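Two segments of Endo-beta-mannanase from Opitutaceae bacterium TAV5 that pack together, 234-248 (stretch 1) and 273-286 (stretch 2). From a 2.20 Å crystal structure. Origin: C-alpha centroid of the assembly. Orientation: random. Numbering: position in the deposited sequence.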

# COMPACT_ATOMS: atom_id res chain seq x y z
N ILE A 234 -0.55 -26.26 22.38
CA ILE A 234 0.90 -26.08 22.31
C ILE A 234 1.45 -26.00 23.73
O ILE A 234 1.06 -25.11 24.50
CB ILE A 234 1.26 -24.82 21.51
CG1 ILE A 234 0.80 -24.97 20.05
CG2 ILE A 234 2.76 -24.56 21.59
CD1 ILE A 234 1.58 -26.01 19.30
N ASP A 235 2.35 -26.92 24.10
CA ASP A 235 2.88 -26.91 25.45
C ASP A 235 4.09 -26.00 25.60
O ASP A 235 4.31 -25.45 26.68
CB ASP A 235 3.29 -28.34 25.89
CG ASP A 235 2.16 -29.33 25.75
OD1 ASP A 235 1.21 -29.28 26.56
OD2 ASP A 235 2.20 -30.14 24.80
N VAL A 236 4.90 -25.86 24.55
CA VAL A 236 6.15 -25.12 24.63
C VAL A 236 6.17 -24.08 23.51
O VAL A 236 6.24 -24.45 22.33
CB VAL A 236 7.38 -26.03 24.52
CG1 VAL A 236 8.63 -25.18 24.60
CG2 VAL A 236 7.37 -27.10 25.62
N LEU A 237 6.14 -22.81 23.87
CA LEU A 237 6.34 -21.75 22.89
C LEU A 237 7.77 -21.80 22.39
O LEU A 237 8.67 -22.29 23.08
CB LEU A 237 6.06 -20.39 23.53
CG LEU A 237 4.70 -20.31 24.23
CD1 LEU A 237 4.45 -18.89 24.77
CD2 LEU A 237 3.60 -20.73 23.25
N THR A 238 7.99 -21.33 21.17
CA THR A 238 9.35 -21.25 20.64
C THR A 238 9.70 -19.82 20.21
O THR A 238 8.83 -18.99 19.94
CB THR A 238 9.54 -22.20 19.44
OG1 THR A 238 8.71 -21.75 18.37
CG2 THR A 238 9.17 -23.63 19.81
N MET A 239 11.01 -19.56 20.15
CA MET A 239 11.55 -18.30 19.64
C MET A 239 12.74 -18.63 18.76
O MET A 239 13.51 -19.55 19.05
CB MET A 239 11.96 -17.36 20.78
CG MET A 239 12.32 -15.94 20.32
SD MET A 239 11.06 -15.30 19.17
CE MET A 239 9.59 -15.29 20.21
N HIS A 240 12.84 -17.93 17.64
CA HIS A 240 13.94 -17.99 16.69
C HIS A 240 14.51 -16.59 16.56
O HIS A 240 13.76 -15.62 16.51
CB HIS A 240 13.49 -18.43 15.29
CG HIS A 240 12.87 -19.79 15.23
ND1 HIS A 240 12.43 -20.34 14.04
CD2 HIS A 240 12.63 -20.72 16.19
CE1 HIS A 240 11.94 -21.55 14.28
NE2 HIS A 240 12.05 -21.80 15.57
N GLY A 241 15.82 -16.48 16.42
CA GLY A 241 16.32 -15.14 16.24
C GLY A 241 17.72 -15.08 15.71
O GLY A 241 18.57 -15.93 16.04
N TYR A 242 17.95 -14.10 14.86
CA TYR A 242 19.21 -13.89 14.17
C TYR A 242 19.54 -12.40 14.19
O TYR A 242 18.65 -11.57 14.35
CB TYR A 242 19.11 -14.39 12.73
CG TYR A 242 18.70 -15.82 12.64
CD1 TYR A 242 17.35 -16.19 12.64
CD2 TYR A 242 19.67 -16.82 12.54
CE1 TYR A 242 16.98 -17.57 12.55
CE2 TYR A 242 19.31 -18.16 12.44
CZ TYR A 242 17.97 -18.54 12.44
OH TYR A 242 17.66 -19.89 12.34
N PRO A 243 20.82 -12.05 14.01
CA PRO A 243 21.23 -10.63 14.08
C PRO A 243 21.08 -9.80 12.81
O PRO A 243 21.38 -8.60 12.84
CB PRO A 243 22.72 -10.74 14.46
CG PRO A 243 23.16 -12.07 13.87
CD PRO A 243 21.96 -12.98 13.95
N VAL A 244 20.61 -10.37 11.70
CA VAL A 244 20.50 -9.67 10.41
C VAL A 244 19.70 -8.39 10.62
O VAL A 244 18.56 -8.43 11.09
CB VAL A 244 19.86 -10.57 9.34
CG1 VAL A 244 19.88 -9.90 7.96
CG2 VAL A 244 20.57 -11.92 9.26
N PRO A 245 20.28 -7.22 10.34
CA PRO A 245 19.57 -5.98 10.67
C PRO A 245 18.18 -5.86 10.06
O PRO A 245 17.24 -5.47 10.77
CB PRO A 245 20.53 -4.90 10.16
CG PRO A 245 21.87 -5.50 10.33
CD PRO A 245 21.68 -6.97 9.96
N ASN A 246 17.97 -6.21 8.80
CA ASN A 246 16.63 -5.92 8.27
C ASN A 246 15.62 -7.05 8.52
O ASN A 246 14.51 -6.99 7.98
CB ASN A 246 16.68 -5.54 6.78
CG ASN A 246 17.24 -6.63 5.91
OD1 ASN A 246 17.50 -7.72 6.39
ND2 ASN A 246 17.42 -6.34 4.63
N TRP A 247 15.94 -8.04 9.35
CA TRP A 247 14.94 -9.01 9.79
C TRP A 247 14.15 -8.54 11.00
O TRP A 247 13.38 -9.32 11.56
CB TRP A 247 15.59 -10.37 10.10
CG TRP A 247 16.17 -11.04 8.87
CD1 TRP A 247 16.30 -10.48 7.63
CD2 TRP A 247 16.72 -12.35 8.78
NE1 TRP A 247 16.89 -11.37 6.77
CE2 TRP A 247 17.16 -12.53 7.45
CE3 TRP A 247 16.91 -13.39 9.69
CZ2 TRP A 247 17.75 -13.70 7.00
CZ3 TRP A 247 17.48 -14.57 9.25
CH2 TRP A 247 17.91 -14.71 7.92
N HIS A 248 14.30 -7.29 11.42
CA HIS A 248 13.66 -6.78 12.62
C HIS A 248 13.10 -5.40 12.36
O HIS A 248 13.60 -4.68 11.48
CB HIS A 248 14.67 -6.72 13.78
CG HIS A 248 15.35 -8.03 14.03
ND1 HIS A 248 14.85 -8.97 14.90
CD2 HIS A 248 16.45 -8.57 13.47
CE1 HIS A 248 15.62 -10.04 14.88
NE2 HIS A 248 16.61 -9.82 14.03
N ALA A 273 6.65 -14.50 29.05
CA ALA A 273 5.48 -13.99 29.75
C ALA A 273 4.20 -14.78 29.44
O ALA A 273 3.20 -14.61 30.16
CB ALA A 273 5.27 -12.51 29.39
N PHE A 274 4.20 -15.62 28.41
CA PHE A 274 2.99 -16.34 28.03
C PHE A 274 3.09 -17.85 28.18
O PHE A 274 2.07 -18.53 28.11
CB PHE A 274 2.61 -15.99 26.58
CG PHE A 274 2.27 -14.53 26.40
CD1 PHE A 274 3.28 -13.58 26.28
CD2 PHE A 274 0.95 -14.11 26.41
CE1 PHE A 274 2.97 -12.22 26.15
CE2 PHE A 274 0.63 -12.74 26.29
CZ PHE A 274 1.65 -11.80 26.15
N GLY A 275 4.28 -18.39 28.44
CA GLY A 275 4.47 -19.80 28.62
C GLY A 275 5.94 -20.14 28.55
O GLY A 275 6.78 -19.27 28.30
N PRO A 276 6.28 -21.40 28.75
CA PRO A 276 7.69 -21.79 28.63
C PRO A 276 8.15 -21.61 27.20
O PRO A 276 7.36 -21.73 26.25
CB PRO A 276 7.69 -23.27 29.07
CG PRO A 276 6.28 -23.74 28.88
CD PRO A 276 5.38 -22.54 29.03
N VAL A 277 9.43 -21.28 27.03
CA VAL A 277 9.92 -20.89 25.72
C VAL A 277 11.28 -21.53 25.46
O VAL A 277 12.20 -21.41 26.27
CB VAL A 277 9.99 -19.35 25.54
CG1 VAL A 277 10.89 -18.74 26.54
CG2 VAL A 277 10.49 -19.02 24.17
N LEU A 278 11.38 -22.22 24.31
CA LEU A 278 12.59 -22.83 23.81
C LEU A 278 13.23 -21.92 22.77
O LEU A 278 12.56 -21.52 21.81
CB LEU A 278 12.27 -24.20 23.17
CG LEU A 278 13.40 -24.91 22.43
CD1 LEU A 278 14.49 -25.20 23.46
CD2 LEU A 278 12.98 -26.23 21.77
N LEU A 279 14.52 -21.63 22.93
CA LEU A 279 15.25 -20.93 21.88
C LEU A 279 15.55 -21.96 20.80
O LEU A 279 16.63 -22.54 20.73
CB LEU A 279 16.53 -20.29 22.40
CG LEU A 279 17.26 -19.39 21.40
CD1 LEU A 279 16.37 -18.24 20.99
CD2 LEU A 279 18.61 -18.87 21.93
N GLN A 280 14.54 -22.19 19.95
CA GLN A 280 14.56 -23.33 19.03
C GLN A 280 15.49 -23.14 17.85
O GLN A 280 15.87 -24.12 17.20
CB GLN A 280 13.15 -23.59 18.53
CG GLN A 280 12.97 -24.90 17.77
CD GLN A 280 11.57 -25.01 17.27
OE1 GLN A 280 11.03 -24.06 16.70
NE2 GLN A 280 10.95 -26.16 17.50
N GLU A 281 15.87 -21.89 17.57
CA GLU A 281 16.77 -21.54 16.49
C GLU A 281 17.49 -20.27 16.90
O GLU A 281 16.83 -19.27 17.21
CB GLU A 281 16.05 -21.25 15.17
CG GLU A 281 15.56 -22.42 14.35
CD GLU A 281 14.92 -21.93 13.04
OE1 GLU A 281 15.26 -20.81 12.58
OE2 GLU A 281 14.05 -22.64 12.50
N PHE A 282 18.82 -20.29 16.86
CA PHE A 282 19.57 -19.06 16.95
C PHE A 282 20.83 -19.25 16.13
O PHE A 282 21.31 -20.37 15.97
CB PHE A 282 19.89 -18.70 18.41
CG PHE A 282 20.97 -19.54 18.98
CD1 PHE A 282 20.70 -20.83 19.43
CD2 PHE A 282 22.28 -19.07 19.02
CE1 PHE A 282 21.72 -21.62 19.95
CE2 PHE A 282 23.30 -19.86 19.52
CZ PHE A 282 23.02 -21.13 20.00
N GLY A 283 21.34 -18.16 15.58
CA GLY A 283 22.52 -18.27 14.74
C GLY A 283 23.15 -16.92 14.54
O GLY A 283 22.55 -15.89 14.85
N THR A 284 24.39 -16.93 14.05
CA THR A 284 25.04 -15.67 13.74
C THR A 284 24.93 -15.29 12.28
O THR A 284 25.13 -14.12 11.95
CB THR A 284 26.53 -15.69 14.10
OG1 THR A 284 27.17 -16.76 13.40
CG2 THR A 284 26.73 -15.84 15.62
N ILE A 285 24.61 -16.25 11.40
CA ILE A 285 24.48 -16.04 9.95
C ILE A 285 25.86 -15.82 9.34
O ILE A 285 26.29 -16.57 8.46
CB ILE A 285 23.53 -14.87 9.61
CG1 ILE A 285 22.12 -15.13 10.16
CG2 ILE A 285 23.49 -14.64 8.07
CD1 ILE A 285 21.46 -16.39 9.54
N LEU A 286 26.54 -14.76 9.75
CA LEU A 286 27.94 -14.63 9.37
C LEU A 286 28.73 -15.64 10.19
O LEU A 286 28.59 -15.67 11.43
CB LEU A 286 28.44 -13.21 9.61
CG LEU A 286 27.53 -12.09 9.08
CD1 LEU A 286 28.03 -10.73 9.55
CD2 LEU A 286 27.39 -12.13 7.54
O HOH W 1 21.00 -15.00 17.23

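The contact is built on two parallel strands, 237-241 and 277-282, and it combines a backbone ladder with side-chain contacts. Just ahead of the strand, Asp235 O rests 3.4 Å from Pro276 CG, and Val236 CG1 packs 4.0 Å from Leu278 CB. Leu237 opens the ladder: its N donates a weak bond to Pro276 O (2.9 Å), while its O accepts a straight one from Leu278 N (3.0 Å). Using N and O of one residue to reach the two neighbours of its partner Val277 is the parallel signature. The Leu237 side chain reaches back, CD1 lying 3.9 Å from Phe274 CB.

Thr238 turns to the other face, the one carrying Leu278. Met239 repeats the backbone pattern, its N bonding Leu278 O at 3.0 Å and its O accepting from Gln280 N at 3.0 Å. The register then slips by one: Met239 lies nearest Leu279, but His240 pairs with Glu281, so Gln280 is passed over in the pairing. Its side chain points toward stretch 1 and is put to use, OE1 accepting from His240 NE2 at 2.7 Å with a nearly linear 172° angle, close to the plane of the ring. Glu281 covers one face of the same imidazole, with CG 3.6 Å from the His240 ring centroid and almost on its normal. One ring thus serves polar and aliphatic partners in different directions.

Gly241 N continues the ladder in the shifted register by donating to Glu281 O (3.1 Å), and a water bridges Gly241 O and Gly283 O. Tyr242 OH donates to Glu281 OE1 at 2.6 Å, so Glu281 links two aromatic residues. Beyond the strand, apolar packing takes over around Ile285: its CD1 sits 3.5 Å from Tyr242 CD2, its CG1 3.7 Å from Val244 CG2, and CD1 again 4.2 Å from Trp247 CH2.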